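Local coordinates for type III secretion system effector protein ExoU (Pseudomonas fluorescens, PDB 4QMK) that probably acts as a patatin-like phospholipase toxin of the type III secretion system, directed to the plasma membrane by binding phosphatidylinositol 4,5-bisphosphate, at residues Arg45-Tyr50 with Val57-Ser62; Leu187-Ser192 with Asp267-Arg272; Pro210-Ile215 with Glu231-His236; Ser325-Asp330 with His436-Leu441; Glu596-Ala601 with Asp619-His624. All blocks are in the same frame, centred on the assembly; numbering follows the deposited sequence.

Contact 1: Arg45-Tyr50 with Val57-Ser62; sequences RNLSIY and VEVVVS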
# COMPACT_ATOMS: atom_id res chain seq x y z
N ARG A 45 6.65 -24.03 -33.65
CA ARG A 45 5.68 -24.99 -33.18
C ARG A 45 5.39 -26.04 -34.22
O ARG A 45 4.53 -26.94 -34.01
CB ARG A 45 4.46 -24.27 -32.70
CG ARG A 45 4.88 -23.42 -31.48
CD ARG A 45 3.75 -22.98 -30.64
NE ARG A 45 2.93 -24.12 -30.33
CZ ARG A 45 1.86 -24.04 -29.57
NH1 ARG A 45 1.59 -22.88 -28.98
NH2 ARG A 45 1.09 -25.11 -29.36
N ASN A 46 6.17 -25.96 -35.31
CA ASN A 46 6.07 -26.88 -36.40
C ASN A 46 4.61 -27.08 -36.76
O ASN A 46 4.13 -28.20 -36.80
CB ASN A 46 6.68 -28.19 -36.00
CG ASN A 46 8.13 -28.07 -35.61
OD1 ASN A 46 9.01 -28.07 -36.46
ND2 ASN A 46 8.39 -28.04 -34.32
N LEU A 47 3.90 -25.99 -37.02
CA LEU A 47 2.50 -26.08 -37.21
C LEU A 47 2.17 -26.66 -38.56
O LEU A 47 2.67 -26.16 -39.57
CB LEU A 47 1.90 -24.69 -37.13
CG LEU A 47 0.43 -24.60 -37.53
CD1 LEU A 47 -0.41 -25.24 -36.45
CD2 LEU A 47 0.05 -23.15 -37.68
N SER A 48 1.29 -27.67 -38.58
CA SER A 48 0.81 -28.25 -39.81
C SER A 48 -0.72 -28.33 -39.78
O SER A 48 -1.33 -28.53 -38.72
CB SER A 48 1.35 -29.65 -40.00
OG SER A 48 2.76 -29.69 -40.16
N ILE A 49 -1.33 -28.20 -40.95
CA ILE A 49 -2.74 -28.22 -41.08
C ILE A 49 -3.15 -29.07 -42.26
O ILE A 49 -2.67 -28.82 -43.38
CB ILE A 49 -3.28 -26.83 -41.35
CG1 ILE A 49 -2.86 -25.88 -40.24
CG2 ILE A 49 -4.80 -26.86 -41.43
CD1 ILE A 49 -3.36 -24.45 -40.45
N TYR A 50 -4.01 -30.08 -42.02
CA TYR A 50 -4.49 -30.98 -43.09
C TYR A 50 -6.00 -30.91 -43.17
O TYR A 50 -6.67 -30.70 -42.13
CB TYR A 50 -4.12 -32.44 -42.81
CG TYR A 50 -2.64 -32.75 -42.64
CD1 TYR A 50 -2.04 -32.72 -41.37
CD2 TYR A 50 -1.87 -33.17 -43.70
CE1 TYR A 50 -0.68 -33.00 -41.21
CE2 TYR A 50 -0.55 -33.46 -43.55
CZ TYR A 50 0.05 -33.36 -42.31
OH TYR A 50 1.37 -33.70 -42.18
N VAL A 57 -10.82 -30.57 -40.42
CA VAL A 57 -9.46 -30.10 -40.43
C VAL A 57 -8.71 -30.56 -39.20
O VAL A 57 -9.24 -30.60 -38.11
CB VAL A 57 -9.43 -28.57 -40.56
CG1 VAL A 57 -8.09 -27.99 -40.17
CG2 VAL A 57 -9.78 -28.20 -41.99
N GLU A 58 -7.44 -30.87 -39.40
CA GLU A 58 -6.57 -31.36 -38.36
C GLU A 58 -5.30 -30.46 -38.24
O GLU A 58 -4.59 -30.24 -39.21
CB GLU A 58 -6.22 -32.79 -38.75
CG GLU A 58 -4.92 -33.35 -38.29
CD GLU A 58 -4.62 -34.71 -38.93
OE1 GLU A 58 -5.53 -35.30 -39.57
OE2 GLU A 58 -3.48 -35.21 -38.74
N VAL A 59 -5.03 -29.96 -37.04
CA VAL A 59 -3.87 -29.14 -36.79
C VAL A 59 -2.91 -29.90 -35.90
O VAL A 59 -3.29 -30.39 -34.89
CB VAL A 59 -4.26 -27.87 -36.04
CG1 VAL A 59 -3.04 -27.02 -35.78
CG2 VAL A 59 -5.31 -27.08 -36.82
N VAL A 60 -1.64 -29.95 -36.28
CA VAL A 60 -0.65 -30.63 -35.50
C VAL A 60 0.42 -29.64 -35.10
O VAL A 60 0.89 -28.82 -35.91
CB VAL A 60 -0.03 -31.79 -36.29
CG1 VAL A 60 0.99 -32.53 -35.47
CG2 VAL A 60 -1.12 -32.78 -36.69
N VAL A 61 0.78 -29.68 -33.83
CA VAL A 61 1.79 -28.82 -33.30
C VAL A 61 2.68 -29.46 -32.28
O VAL A 61 2.41 -30.51 -31.78
CB VAL A 61 1.20 -27.60 -32.62
CG1 VAL A 61 0.50 -26.74 -33.64
CG2 VAL A 61 0.29 -27.99 -31.50
N SER A 62 3.80 -28.80 -32.05
CA SER A 62 4.80 -29.18 -31.09
C SER A 62 4.67 -28.13 -30.01
O SER A 62 4.08 -27.07 -30.25
CB SER A 62 6.18 -29.07 -31.75
OG SER A 62 6.48 -27.71 -31.98
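With CG of Leu-47 anti to its backbone N (chi1 171°) and chi2 at 73°, CD1 of Leu-47 is set against two valines, Val-59 and Val-61: it lies 3.2 Å from CG1 of Val-59 and 3.3 Å from CG1 of Val-61, close spacing for methyl groups. On the same face, CG2 of Ile-49 meets CG1 of Val-57 at 3.7 Å. Backbone pairing supplies the register of this antiparallel hairpin: Ser-48 with Val-60 and Tyr-50 with Glu-58 are hydrogen-bonded pairs, and Ile-49 with Val-59 is a non-hydrogen-bonded pair. Beyond the strand end, Ser-62 is gripped three ways. Its N donates to Arg-45 O at 2.8 Å, its O accepts from Arg-45 NE at 3.2 Å, and its OG, close to the amide plane of Asn-46, accepts from ND2 of Asn-46 at 3.0 Å. The hairpin forms the middle of a four-strand sheet, flanked by strands 36-42 and 434-438; helices 441-446 and 450-461 cover its Leu-47 and Val-59 face.

Contact 2: Leu187-Ser192 with Asp267-Arg272; sequences LIRNES and DMDIGR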
# COMPACT_ATOMS: atom_id res chain seq x y z
N LEU A 187 23.19 -9.41 -0.10
CA LEU A 187 23.81 -9.99 -1.27
C LEU A 187 22.82 -9.99 -2.44
O LEU A 187 23.10 -9.47 -3.51
CB LEU A 187 24.24 -11.39 -0.97
CG LEU A 187 24.62 -12.15 -2.25
CD1 LEU A 187 26.12 -12.41 -2.31
CD2 LEU A 187 23.89 -13.49 -2.39
N ILE A 188 21.65 -10.59 -2.22
CA ILE A 188 20.63 -10.63 -3.24
C ILE A 188 20.30 -9.22 -3.72
O ILE A 188 20.26 -8.95 -4.92
CB ILE A 188 19.33 -11.33 -2.75
CG1 ILE A 188 19.61 -12.79 -2.39
CG2 ILE A 188 18.23 -11.34 -3.81
CD1 ILE A 188 18.38 -13.53 -1.89
N ARG A 189 20.05 -8.32 -2.78
CA ARG A 189 19.65 -6.98 -3.16
C ARG A 189 20.72 -6.22 -3.94
O ARG A 189 20.38 -5.50 -4.89
CB ARG A 189 19.23 -6.18 -1.93
CG ARG A 189 18.96 -4.72 -2.22
CD ARG A 189 18.27 -3.96 -1.09
NE ARG A 189 17.29 -4.79 -0.42
CZ ARG A 189 17.53 -5.49 0.69
NH1 ARG A 189 18.72 -5.44 1.30
NH2 ARG A 189 16.55 -6.23 1.20
N ASN A 190 21.99 -6.39 -3.57
CA ASN A 190 23.08 -5.74 -4.30
C ASN A 190 23.19 -6.31 -5.71
O ASN A 190 23.24 -5.56 -6.69
CB ASN A 190 24.43 -5.87 -3.58
CG ASN A 190 24.45 -5.14 -2.25
OD1 ASN A 190 23.79 -4.12 -2.07
ND2 ASN A 190 25.22 -5.67 -1.29
N GLU A 191 23.23 -7.62 -5.79
CA GLU A 191 23.40 -8.30 -7.06
C GLU A 191 22.26 -8.03 -8.05
O GLU A 191 22.52 -7.84 -9.25
CB GLU A 191 23.60 -9.79 -6.83
CG GLU A 191 24.87 -10.11 -6.06
CD GLU A 191 26.12 -9.78 -6.85
OE1 GLU A 191 26.15 -10.11 -8.06
OE2 GLU A 191 27.05 -9.17 -6.25
N SER A 192 21.02 -7.99 -7.57
CA SER A 192 19.89 -7.68 -8.47
C SER A 192 19.94 -6.23 -8.97
O SER A 192 19.75 -5.96 -10.15
CB SER A 192 18.54 -7.99 -7.80
OG SER A 192 18.48 -7.49 -6.48
N ASP A 267 4.83 -3.76 -3.99
CA ASP A 267 5.86 -2.88 -3.48
C ASP A 267 6.85 -3.56 -2.51
O ASP A 267 7.59 -2.90 -1.81
CB ASP A 267 5.21 -1.67 -2.81
CG ASP A 267 4.31 -0.87 -3.77
OD1 ASP A 267 4.59 -0.80 -5.01
OD2 ASP A 267 3.31 -0.29 -3.25
N MET A 268 6.87 -4.87 -2.49
CA MET A 268 7.77 -5.53 -1.58
C MET A 268 9.11 -5.80 -2.18
O MET A 268 9.20 -6.16 -3.34
CB MET A 268 7.22 -6.87 -1.13
CG MET A 268 7.97 -7.33 0.09
SD MET A 268 7.48 -8.93 0.53
CE MET A 268 8.18 -9.07 2.18
N ASP A 269 10.14 -5.68 -1.35
CA ASP A 269 11.50 -5.91 -1.71
C ASP A 269 11.66 -7.38 -1.97
O ASP A 269 11.18 -8.20 -1.17
CB ASP A 269 12.40 -5.51 -0.54
CG ASP A 269 13.86 -5.61 -0.87
OD1 ASP A 269 14.40 -4.68 -1.50
OD2 ASP A 269 14.49 -6.61 -0.49
N ILE A 270 12.31 -7.73 -3.07
CA ILE A 270 12.44 -9.14 -3.44
C ILE A 270 13.39 -9.91 -2.56
O ILE A 270 13.20 -11.11 -2.32
CB ILE A 270 12.77 -9.34 -4.93
CG1 ILE A 270 14.14 -8.80 -5.30
CG2 ILE A 270 11.74 -8.58 -5.79
CD1 ILE A 270 14.46 -8.99 -6.77
N GLY A 271 14.40 -9.23 -2.04
CA GLY A 271 15.39 -9.86 -1.17
C GLY A 271 14.75 -10.33 0.11
O GLY A 271 14.92 -11.49 0.53
N ARG A 272 13.98 -9.44 0.69
CA ARG A 272 13.25 -9.71 1.91
C ARG A 272 12.27 -10.88 1.66
O ARG A 272 12.17 -11.79 2.49
CB ARG A 272 12.58 -8.41 2.38
CG ARG A 272 11.73 -8.44 3.65
CD ARG A 272 12.32 -9.22 4.80
NE ARG A 272 13.53 -8.62 5.34
CZ ARG A 272 13.57 -7.73 6.33
NH1 ARG A 272 12.48 -7.29 6.93
NH2 ARG A 272 14.75 -7.28 6.71
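Asp-269 OD2 accepts from both sides of the contact: Arg-189 NH2 reaches it at 2.7 Å from the neighbouring helix, and Arg-272 N at 3.1 Å from its own. The backbone bond uses the anti lone pair, whereas the arginine nitrogen arrives from above the carboxylate plane, 50° out of it. A third donor, Gly-271 N, makes a weak bond to the same oxygen. Asp-269 OD1 takes Arg-189 NE at 3.1 Å on its syn side, the N-H pointing almost straight at it (172°). Arg-189 thus grips the carboxylate side-on, one nitrogen to each oxygen, with the two flat groups turned 40° apart. Beside this pair the packing is looser: CG2 of Ile-188 rests 4.2 Å from CA of Gly-271, which has no side chain, and CD1 of Ile-270 lies 4.3 Å from Ser-192 OG. Within the patatin-like region, the contact ties helix 183-201 to the first turn of helix 270-278. Glu-185 forms salt bridges with both Arg-189 and Arg-272, extending the charge network. Asp-269 therefore serves two purposes, as N-cap of helix 270-278 and as ion-pair partner; its negative charge is probably stabilised by the helix N-terminus as well as by the guanidinium.

Contact 3: Pro210-Ile215 with Glu231-His236; sequences PEVTAI and EVLSRH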
# COMPACT_ATOMS: atom_id res chain seq x y z
N PRO A 210 9.70 7.05 -19.08
CA PRO A 210 9.88 7.60 -17.74
C PRO A 210 9.77 6.51 -16.69
O PRO A 210 10.46 6.55 -15.66
CB PRO A 210 8.73 8.60 -17.62
CG PRO A 210 8.49 9.05 -19.02
CD PRO A 210 8.82 7.89 -19.92
N GLU A 211 8.92 5.53 -16.96
CA GLU A 211 8.72 4.39 -16.10
C GLU A 211 10.02 3.74 -15.63
O GLU A 211 10.22 3.53 -14.40
CB GLU A 211 7.89 3.34 -16.86
CG GLU A 211 6.48 3.09 -16.36
CD GLU A 211 5.66 2.13 -17.23
OE1 GLU A 211 6.14 1.65 -18.30
OE2 GLU A 211 4.51 1.83 -16.83
N VAL A 212 10.92 3.45 -16.59
CA VAL A 212 12.14 2.75 -16.26
C VAL A 212 13.19 3.66 -15.65
O VAL A 212 13.85 3.28 -14.66
CB VAL A 212 12.76 1.94 -17.44
CG1 VAL A 212 11.68 1.27 -18.28
CG2 VAL A 212 13.65 2.78 -18.29
N THR A 213 13.33 4.87 -16.19
CA THR A 213 14.34 5.76 -15.68
C THR A 213 14.08 6.03 -14.19
O THR A 213 15.01 6.09 -13.39
CB THR A 213 14.45 7.04 -16.55
OG1 THR A 213 13.20 7.72 -16.55
CG2 THR A 213 14.81 6.69 -18.00
N ALA A 214 12.81 6.12 -13.80
CA ALA A 214 12.45 6.34 -12.38
C ALA A 214 12.84 5.14 -11.50
O ALA A 214 13.19 5.32 -10.34
CB ALA A 214 10.97 6.66 -12.23
N ILE A 215 12.74 3.92 -12.04
CA ILE A 215 13.21 2.74 -11.28
C ILE A 215 14.73 2.87 -11.11
O ILE A 215 15.26 2.65 -10.04
CB ILE A 215 12.96 1.39 -12.01
CG1 ILE A 215 11.51 1.21 -12.47
CG2 ILE A 215 13.38 0.24 -11.12
CD1 ILE A 215 10.49 1.32 -11.39
N GLU A 231 8.07 -6.48 -12.96
CA GLU A 231 6.98 -6.51 -13.94
C GLU A 231 7.10 -5.39 -14.99
O GLU A 231 7.03 -5.65 -16.18
CB GLU A 231 5.64 -6.39 -13.22
CG GLU A 231 4.43 -6.15 -14.12
CD GLU A 231 3.27 -5.56 -13.33
OE1 GLU A 231 3.32 -4.35 -12.99
OE2 GLU A 231 2.30 -6.30 -13.03
N VAL A 232 7.25 -4.16 -14.52
CA VAL A 232 7.40 -2.98 -15.39
C VAL A 232 8.62 -3.08 -16.31
O VAL A 232 8.53 -2.88 -17.53
CB VAL A 232 7.52 -1.71 -14.55
CG1 VAL A 232 7.98 -0.55 -15.41
CG2 VAL A 232 6.18 -1.38 -13.89
N LEU A 233 9.75 -3.42 -15.71
CA LEU A 233 10.97 -3.56 -16.45
C LEU A 233 10.91 -4.66 -17.50
O LEU A 233 11.50 -4.50 -18.58
CB LEU A 233 12.09 -3.88 -15.48
CG LEU A 233 12.56 -2.76 -14.61
CD1 LEU A 233 13.68 -3.26 -13.70
CD2 LEU A 233 13.05 -1.62 -15.47
N SER A 234 10.23 -5.77 -17.19
CA SER A 234 10.11 -6.91 -18.15
C SER A 234 9.40 -6.52 -19.45
O SER A 234 9.67 -7.08 -20.50
CB SER A 234 9.41 -8.13 -17.52
OG SER A 234 8.00 -7.93 -17.35
N ARG A 235 8.51 -5.53 -19.39
CA ARG A 235 7.82 -5.08 -20.60
C ARG A 235 8.77 -4.46 -21.62
O ARG A 235 8.47 -4.48 -22.80
CB ARG A 235 6.76 -4.02 -20.28
CG ARG A 235 5.64 -4.43 -19.35
CD ARG A 235 4.96 -3.13 -18.97
NE ARG A 235 4.27 -3.16 -17.69
CZ ARG A 235 4.05 -2.08 -16.94
NH1 ARG A 235 4.49 -0.88 -17.32
NH2 ARG A 235 3.42 -2.21 -15.77
N HIS A 236 9.86 -3.87 -21.16
CA HIS A 236 10.77 -3.14 -22.05
C HIS A 236 12.13 -3.78 -22.21
O HIS A 236 12.89 -3.37 -23.08
CB HIS A 236 10.98 -1.69 -21.55
CG HIS A 236 9.69 -0.97 -21.25
ND1 HIS A 236 8.96 -0.32 -22.23
CD2 HIS A 236 8.97 -0.85 -20.11
CE1 HIS A 236 7.86 0.18 -21.69
NE2 HIS A 236 7.84 -0.12 -20.41
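Two successive helices of the patatin-like region, 210-221 and 227-236, meet where Glu-211 reaches across to Arg-235 and His-236. OE2 of Glu-211 accepts from Arg-235 NH1 at 2.8 Å; the oxygen lies in the guanidinium plane, but the nitrogen stands above the carboxylate plane, 41° out of it. The other oxygen, OE1, takes His-236 NE2 at 3.2 Å, met nearly along its C-O axis, with the imidazole turned 68° from the carboxylate. The segment axes approach to 9.8 Å at -127°, and the exposed Glu-211 links the two helices at the solvent side of the contact. Arg-235 NH2 also pairs with Glu-231 OE1, making a three-residue salt-bridge network, and CA of Val-232 lies over the centre of the guanidinium. CG1 of Val-232 lies against the glutamate chain, 4.0 Å from Glu-211 CG, and the apolar packing continues with CB of Val-212 at 4.1 Å from CD2 of Leu-233. CG1 of Val-212 also approaches His-236 CD2, at 3.9 Å, while Met-203 and Pro-209 touch the His-236 side chain.

Contact 4: Ser325-Asp330 with His436-Leu441; sequences SPLGKD and HEFPSL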
# COMPACT_ATOMS: atom_id res chain seq x y z
N SER A 325 -8.61 -21.59 -26.28
CA SER A 325 -8.11 -22.44 -27.34
C SER A 325 -7.17 -23.54 -26.90
O SER A 325 -6.31 -23.33 -26.07
CB SER A 325 -7.35 -21.61 -28.35
OG SER A 325 -6.79 -22.48 -29.31
N PRO A 326 -7.27 -24.69 -27.56
CA PRO A 326 -6.32 -25.72 -27.25
C PRO A 326 -4.93 -25.48 -27.87
O PRO A 326 -3.98 -26.18 -27.52
CB PRO A 326 -6.99 -26.98 -27.81
CG PRO A 326 -7.90 -26.51 -28.90
CD PRO A 326 -8.22 -25.09 -28.62
N LEU A 327 -4.81 -24.55 -28.82
CA LEU A 327 -3.51 -24.24 -29.46
C LEU A 327 -2.79 -23.15 -28.74
O LEU A 327 -1.64 -22.87 -29.03
CB LEU A 327 -3.69 -23.82 -30.91
CG LEU A 327 -4.58 -24.70 -31.77
CD1 LEU A 327 -4.80 -24.04 -33.11
CD2 LEU A 327 -3.93 -26.04 -31.95
N GLY A 328 -3.47 -22.49 -27.82
CA GLY A 328 -2.84 -21.48 -26.97
C GLY A 328 -2.43 -22.12 -25.65
O GLY A 328 -3.20 -22.13 -24.68
N LYS A 329 -1.24 -22.71 -25.60
CA LYS A 329 -0.78 -23.41 -24.41
C LYS A 329 0.59 -22.97 -24.01
O LYS A 329 1.49 -22.95 -24.83
CB LYS A 329 -0.77 -24.91 -24.64
CG LYS A 329 -2.14 -25.57 -24.50
CD LYS A 329 -2.07 -27.08 -24.73
CE LYS A 329 -3.47 -27.71 -24.69
NZ LYS A 329 -3.49 -29.12 -25.20
N ASP A 330 0.76 -22.63 -22.75
CA ASP A 330 2.05 -22.21 -22.25
C ASP A 330 2.92 -23.40 -21.90
O ASP A 330 2.45 -24.45 -21.52
CB ASP A 330 1.89 -21.33 -21.02
CG ASP A 330 1.40 -19.95 -21.36
OD1 ASP A 330 2.19 -19.18 -21.99
OD2 ASP A 330 0.23 -19.64 -20.99
N HIS A 436 -4.99 -31.67 -33.04
CA HIS A 436 -6.25 -31.09 -32.61
C HIS A 436 -7.15 -31.06 -33.79
O HIS A 436 -6.76 -30.57 -34.81
CB HIS A 436 -6.03 -29.68 -32.10
CG HIS A 436 -5.14 -29.60 -30.92
ND1 HIS A 436 -5.51 -30.09 -29.69
CD2 HIS A 436 -3.90 -29.11 -30.76
CE1 HIS A 436 -4.53 -29.90 -28.82
NE2 HIS A 436 -3.55 -29.30 -29.45
N GLU A 437 -8.36 -31.57 -33.66
CA GLU A 437 -9.27 -31.66 -34.79
C GLU A 437 -10.34 -30.59 -34.67
O GLU A 437 -10.71 -30.21 -33.57
CB GLU A 437 -9.94 -33.02 -34.82
CG GLU A 437 -9.02 -34.19 -34.48
CD GLU A 437 -9.69 -35.54 -34.65
OE1 GLU A 437 -9.85 -36.26 -33.64
OE2 GLU A 437 -10.11 -35.84 -35.79
N PHE A 438 -10.84 -30.14 -35.81
CA PHE A 438 -11.86 -29.08 -35.86
C PHE A 438 -12.82 -29.40 -36.99
O PHE A 438 -12.45 -29.96 -38.00
CB PHE A 438 -11.20 -27.72 -36.14
CG PHE A 438 -10.18 -27.30 -35.10
CD1 PHE A 438 -8.85 -27.65 -35.20
CD2 PHE A 438 -10.56 -26.50 -34.05
CE1 PHE A 438 -7.94 -27.26 -34.22
CE2 PHE A 438 -9.67 -26.11 -33.07
CZ PHE A 438 -8.37 -26.49 -33.16
N PRO A 439 -14.08 -29.02 -36.84
CA PRO A 439 -15.08 -29.24 -37.88
C PRO A 439 -14.75 -28.55 -39.16
O PRO A 439 -15.22 -28.97 -40.20
CB PRO A 439 -16.33 -28.60 -37.31
CG PRO A 439 -16.18 -28.74 -35.84
CD PRO A 439 -14.70 -28.58 -35.56
N SER A 440 -14.03 -27.45 -39.11
CA SER A 440 -13.67 -26.77 -40.36
C SER A 440 -12.41 -25.97 -40.23
O SER A 440 -11.90 -25.72 -39.14
CB SER A 440 -14.75 -25.77 -40.77
OG SER A 440 -14.86 -24.74 -39.81
N LEU A 441 -11.94 -25.50 -41.38
CA LEU A 441 -10.76 -24.66 -41.40
C LEU A 441 -11.02 -23.38 -40.65
O LEU A 441 -10.13 -22.85 -40.00
CB LEU A 441 -10.34 -24.37 -42.81
CG LEU A 441 -9.18 -23.39 -42.95
CD1 LEU A 441 -7.95 -23.91 -42.23
CD2 LEU A 441 -8.88 -23.24 -44.42
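An edge strand of the four-strand antiparallel sheet, 434-438, presents His-436 and Phe-438 to the loop that leads into strand 332-337, where Pro-326 and Leu-327 receive them. CB of Pro-326 sits over one face of the His-436 ring, 4.2 Å from the centroid and 25° off the normal, a CH-pi contact displaced toward the ND1-CE1 rim. Leu-327 and His-436 run alongside one another, oppositely directed, bringing CD2 of Leu-327 to 3.3 Å from His-436 CD2. Pro-326 CG and Leu-327 CD1 each stand 4.3 Å from CZ of Phe-438, so one ring atom meets both side chains. The loop has its own brace in an ST turn, with Leu-327 N donating to Ser-325 OG at 2.9 Å. Lys-329 extends toward the imidazole tip to tip, NZ lying 3.8 Å from CE1 of His-436, though this lysine is poorly ordered. The polar end of the histidine is engaged elsewhere, since NE2 of His-436 is hydrogen-bonded to Glu-434 OE1. No hydrogen bond joins the two segments, so the loop is held against the strand by apolar and CH-pi packing; Glu-434, in a long, weak ion pair with Lys-329, may partly offset that charge.

Contact 5: Glu596-Ala601 with Asp619-His624; sequences ELLQRA and DGIVKH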
# COMPACT_ATOMS: atom_id res chain seq x y z
N GLU A 596 -12.16 -36.21 1.79
CA GLU A 596 -13.02 -36.55 0.66
C GLU A 596 -13.91 -35.35 0.30
O GLU A 596 -14.04 -34.99 -0.86
CB GLU A 596 -13.84 -37.76 1.05
CG GLU A 596 -14.70 -38.39 -0.01
CD GLU A 596 -15.39 -39.67 0.51
OE1 GLU A 596 -15.54 -39.83 1.77
OE2 GLU A 596 -15.77 -40.52 -0.32
N LEU A 597 -14.50 -34.72 1.31
CA LEU A 597 -15.39 -33.56 1.11
C LEU A 597 -14.64 -32.38 0.45
O LEU A 597 -15.08 -31.84 -0.55
CB LEU A 597 -15.95 -33.12 2.46
CG LEU A 597 -16.79 -31.85 2.49
CD1 LEU A 597 -18.15 -32.12 1.86
CD2 LEU A 597 -16.98 -31.36 3.89
N LEU A 598 -13.48 -32.03 1.01
CA LEU A 598 -12.64 -30.97 0.49
C LEU A 598 -12.14 -31.25 -0.93
O LEU A 598 -12.12 -30.33 -1.78
CB LEU A 598 -11.47 -30.73 1.42
CG LEU A 598 -11.92 -30.15 2.77
CD1 LEU A 598 -10.77 -30.07 3.73
CD2 LEU A 598 -12.53 -28.78 2.64
N GLN A 599 -11.77 -32.50 -1.21
CA GLN A 599 -11.38 -32.86 -2.55
C GLN A 599 -12.54 -32.72 -3.54
O GLN A 599 -12.36 -32.14 -4.61
CB GLN A 599 -10.80 -34.26 -2.61
CG GLN A 599 -9.32 -34.33 -2.22
CD GLN A 599 -8.83 -35.76 -2.04
OE1 GLN A 599 -9.61 -36.68 -1.80
NE2 GLN A 599 -7.53 -35.94 -2.14
N ARG A 600 -13.71 -33.21 -3.18
CA ARG A 600 -14.89 -33.06 -4.02
C ARG A 600 -15.15 -31.55 -4.26
O ARG A 600 -15.47 -31.14 -5.39
CB ARG A 600 -16.10 -33.73 -3.39
CG ARG A 600 -17.33 -33.59 -4.25
CD ARG A 600 -18.58 -34.44 -4.02
NE ARG A 600 -19.52 -34.11 -5.12
CZ ARG A 600 -20.80 -34.47 -5.21
NH1 ARG A 600 -21.38 -35.23 -4.28
NH2 ARG A 600 -21.51 -34.08 -6.27
N ALA A 601 -14.92 -30.73 -3.23
CA ALA A 601 -15.12 -29.30 -3.33
C ALA A 601 -14.19 -28.68 -4.36
O ALA A 601 -14.59 -27.78 -5.05
CB ALA A 601 -14.93 -28.61 -2.00
N ASP A 619 -21.73 -23.68 0.67
CA ASP A 619 -22.81 -24.09 1.56
C ASP A 619 -22.65 -25.56 1.95
O ASP A 619 -22.96 -25.92 3.09
CB ASP A 619 -24.17 -23.83 0.94
CG ASP A 619 -24.47 -22.32 0.76
OD1 ASP A 619 -23.86 -21.49 1.49
OD2 ASP A 619 -25.33 -21.97 -0.12
N GLY A 620 -22.15 -26.40 1.04
CA GLY A 620 -21.89 -27.83 1.35
C GLY A 620 -20.75 -28.02 2.37
O GLY A 620 -20.80 -28.92 3.19
N ILE A 621 -19.71 -27.19 2.31
CA ILE A 621 -18.67 -27.26 3.31
C ILE A 621 -19.31 -26.93 4.67
O ILE A 621 -19.15 -27.64 5.67
CB ILE A 621 -17.57 -26.21 3.08
CG1 ILE A 621 -17.00 -26.23 1.66
CG2 ILE A 621 -16.43 -26.37 4.07
CD1 ILE A 621 -16.55 -27.56 1.19
N VAL A 622 -20.00 -25.82 4.70
CA VAL A 622 -20.65 -25.37 5.91
C VAL A 622 -21.53 -26.46 6.49
O VAL A 622 -21.58 -26.61 7.69
CB VAL A 622 -21.54 -24.14 5.65
CG1 VAL A 622 -22.45 -23.91 6.86
CG2 VAL A 622 -20.71 -22.89 5.34
N LYS A 623 -22.23 -27.19 5.64
CA LYS A 623 -23.17 -28.20 6.08
C LYS A 623 -22.55 -29.52 6.57
O LYS A 623 -23.05 -30.12 7.53
CB LYS A 623 -24.11 -28.50 4.95
CG LYS A 623 -25.26 -29.40 5.31
CD LYS A 623 -26.28 -29.43 4.18
CE LYS A 623 -27.63 -30.00 4.62
NZ LYS A 623 -28.65 -29.83 3.52
N HIS A 624 -21.45 -29.94 5.95
CA HIS A 624 -20.88 -31.24 6.26
C HIS A 624 -19.51 -31.26 6.90
O HIS A 624 -19.14 -32.27 7.48
CB HIS A 624 -20.78 -32.05 4.98
CG HIS A 624 -22.08 -32.24 4.29
ND1 HIS A 624 -22.96 -33.24 4.62
CD2 HIS A 624 -22.63 -31.59 3.24
CE1 HIS A 624 -24.02 -33.18 3.83
NE2 HIS A 624 -23.84 -32.19 2.98
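Gly-620 faces Leu-597 with backbone alone: its carbonyl O lies 4.4 Å from CD1 of Leu-597. Ile-621 follows and meets three residues of segment 596-601. CG1 of Ile-621 is anti to the carbonyl carbon (chi1 -53°), and the further turn at chi2 (-52°) sets CD1 against all three: CB of Ala-601 at 3.7 Å, CD2 of Leu-598 at 4.4 Å and CG of Leu-597 at 4.5 Å. The two segments run antiparallel, 174° between directions with axes 10.6 Å apart, as expected of consecutive helices 592-606 and 611-624 joined by a short turn. Helix 555-585 packs on Leu-598 and Ala-601, and helix 639-646 on Ile-621, an arrangement consistent with the four-helix bundle of the C-terminal membrane-localisation domain of ExoU. At the end of its helix, His-624 crosses Leu-597 at about a right angle. Here the histidine touches through its aliphatic base and backbone, with CB at 4.0 Å and the carbonyl carbon at 3.9 Å from CD2 of Leu-597.

Contacts 1 and 4 share one antiparallel sheet: their centres lie about 9 Å apart, and strands 57-61 and 434-438 are neighbours in it. Contact 1 is buried and built on backbone hydrogen bonds, whereas contact 4, at the surface, packs a loop against the edge strand without a hydrogen bond across it. Contacts 2 and 3 both join helices of the patatin-like region, centres about 17 Å apart without touching. Each uses an arginine-carboxylate pair, buried and merged with a helix cap in contact 2, but at a partly exposed rim in contact 3. Contact 5 stands apart in the C-terminal region, its centre at least 35 Å from every other, and relies on apolar packing between helices.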